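Local structure of putative phosphatase (3KYA) at residues F304-P309 and A324-I329. The protein is a putative phosphatase of unconfirmed activity that binds zinc ions and carries an IPT/TIG domain. Numbering follows the deposited sequence.
Sequences FTIADP and AYFGVI
With chi1 at 75°, the side chain of Ile-306 has CG1 set between its own backbone N and carbonyl carbon, while CG2 lies anti to that carbonyl carbon; the two branches can thereby serve different partners. CG2 comes obliquely against the Phe-326 ring, 3.8 Å from Phe-326 CD2 and nearly as close to CE2. The other branch, extended through chi2 at 177°, reaches tip to tip toward Val-328, where Ile-306 CD1 stops 4.2 Å from Val-328 CG2. Phe-304 and Phe-326 extend toward each other from opposite directions, and their rings touch obliquely, Phe-304 CE1 lying 4.0 Å from Phe-326 CE2. Phe-326 CE2 is thus shared by the isoleucine methyl and the second ring. The contact is wholly apolar and largely buried. Pro-349 of strand 345-352 touches both phenylalanines and Ile-306, and Trp-311 packs on Ile-306 and Val-328. The segments belong to different four-stranded antiparallel sheets: 304-309 takes in the end of outermost strand 300-305 and the loop beyond it, whereas 324-329 runs along strand 323-328, second in the next sheet. Such hydrophobic packing between successive antiparallel sheets is characteristic of blade-to-blade interfaces in beta-propellers, consistent with the run of four-stranded sheets in this chain.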
loop_
_atom_site.group_PDB
_atom_site.type_symbol
_atom_site.label_atom_id
_atom_site.label_comp_id
_atom_site.label_asym_id
_atom_site.label_seq_id
_atom_site.Cartn_x
_atom_site.Cartn_y
_atom_site.Cartn_z
ATOM N N PHE A 304 -5.158 35.214 3.453
ATOM C CA PHE A 304 -4.659 34.765 4.742
ATOM C C PHE A 304 -3.140 34.678 4.719
ATOM O O PHE A 304 -2.502 34.904 3.666
ATOM C CB PHE A 304 -5.246 33.380 5.089
ATOM C CG PHE A 304 -5.305 32.425 3.905
ATOM C CD1 PHE A 304 -4.152 31.862 3.379
ATOM C CD2 PHE A 304 -6.523 32.082 3.341
ATOM C CE1 PHE A 304 -4.213 30.983 2.288
ATOM C CE2 PHE A 304 -6.592 31.215 2.250
ATOM C CZ PHE A 304 -5.431 30.665 1.726
ATOM N N THR A 305 -2.580 34.400 5.897
ATOM C CA THR A 305 -1.180 34.057 6.081
ATOM C C THR A 305 -1.276 32.569 6.428
ATOM O O THR A 305 -2.115 32.194 7.250
ATOM C CB THR A 305 -0.515 34.875 7.187
ATOM O OG1 THR A 305 -1.320 34.834 8.374
ATOM C CG2 THR A 305 -0.354 36.335 6.747
ATOM N N ILE A 306 -0.454 31.708 5.836
ATOM C CA ILE A 306 -0.625 30.268 6.085
ATOM C C ILE A 306 -0.085 29.735 7.423
ATOM O O ILE A 306 -0.600 28.750 7.920
ATOM C CB ILE A 306 -0.091 29.392 4.900
ATOM C CG1 ILE A 306 1.443 29.326 4.864
ATOM C CG2 ILE A 306 -0.689 29.903 3.571
ATOM C CD1 ILE A 306 2.014 28.404 3.737
ATOM N N ALA A 307 0.945 30.378 7.973
ATOM C CA ALA A 307 1.582 29.953 9.216
ATOM C C ALA A 307 2.311 31.127 9.884
ATOM O O ALA A 307 1.703 32.161 10.145
ATOM C CB ALA A 307 2.543 28.795 8.952
ATOM N N ASP A 308 3.612 30.972 10.114
ATOM C CA ASP A 308 4.433 31.996 10.761
ATOM C C ASP A 308 5.261 32.779 9.751
ATOM O O ASP A 308 5.266 32.444 8.568
ATOM C CB ASP A 308 5.337 31.313 11.769
ATOM C CG ASP A 308 4.556 30.648 12.845
ATOM O OD1 ASP A 308 3.815 31.373 13.556
ATOM O OD2 ASP A 308 4.693 29.413 12.972
ATOM N N PRO A 309 5.942 33.842 10.207
ATOM C CA PRO A 309 6.749 34.620 9.264
ATOM C C PRO A 309 7.925 33.842 8.694
ATOM O O PRO A 309 8.365 32.854 9.287
ATOM C CB PRO A 309 7.265 35.784 10.124
ATOM C CG PRO A 309 6.260 35.917 11.202
ATOM C CD PRO A 309 5.818 34.528 11.505
ATOM N N ALA A 324 -5.917 22.529 -3.047
ATOM C CA ALA A 324 -4.510 22.769 -3.338
ATOM C C ALA A 324 -3.618 22.325 -2.192
ATOM O O ALA A 324 -4.055 22.267 -1.037
ATOM C CB ALA A 324 -4.273 24.244 -3.603
ATOM N N TYR A 325 -2.376 21.992 -2.526
ATOM C CA TYR A 325 -1.361 21.714 -1.528
ATOM C C TYR A 325 -0.364 22.876 -1.524
ATOM O O TYR A 325 0.031 23.368 -2.584
ATOM C CB TYR A 325 -0.609 20.402 -1.795
ATOM C CG TYR A 325 -1.433 19.135 -1.762
ATOM C CD1 TYR A 325 -2.558 19.014 -0.950
ATOM C CD2 TYR A 325 -1.024 18.013 -2.462
ATOM C CE1 TYR A 325 -3.279 17.841 -0.904
ATOM C CE2 TYR A 325 -1.744 16.829 -2.413
ATOM C CZ TYR A 325 -2.863 16.746 -1.635
ATOM O OH TYR A 325 -3.574 15.569 -1.602
ATOM N N PHE A 326 0.026 23.334 -0.339
ATOM C CA PHE A 326 1.038 24.372 -0.214
ATOM C C PHE A 326 2.308 23.685 0.287
ATOM O O PHE A 326 2.340 23.181 1.416
ATOM C CB PHE A 326 0.635 25.499 0.756
ATOM C CG PHE A 326 -0.672 26.179 0.429
ATOM C CD1 PHE A 326 -1.147 26.256 -0.867
ATOM C CD2 PHE A 326 -1.376 26.830 1.414
ATOM C CE1 PHE A 326 -2.340 26.922 -1.156
ATOM C CE2 PHE A 326 -2.565 27.504 1.116
ATOM C CZ PHE A 326 -3.038 27.535 -0.167
ATOM N N GLY A 327 3.344 23.656 -0.550
ATOM C CA GLY A 327 4.609 23.019 -0.196
ATOM C C GLY A 327 5.543 24.003 0.481
ATOM O O GLY A 327 6.065 24.912 -0.178
ATOM N N VAL A 328 5.753 23.821 1.786
ATOM C CA VAL A 328 6.605 24.712 2.588
ATOM C C VAL A 328 8.042 24.204 2.476
ATOM O O VAL A 328 8.486 23.334 3.215
ATOM C CB VAL A 328 6.108 24.827 4.050
ATOM C CG1 VAL A 328 6.869 25.915 4.788
ATOM C CG2 VAL A 328 4.619 25.148 4.085
ATOM N N ILE A 329 8.737 24.742 1.474
ATOM C CA ILE A 329 10.102 24.372 1.118
ATOM C C ILE A 329 11.094 24.433 2.277
ATOM O O ILE A 329 11.852 23.484 2.504
ATOM C CB ILE A 329 10.616 25.322 -0.013
ATOM C CG1 ILE A 329 9.762 25.185 -1.276
ATOM C CG2 ILE A 329 12.092 25.065 -0.330
ATOM C CD1 ILE A 329 9.971 26.367 -2.270
#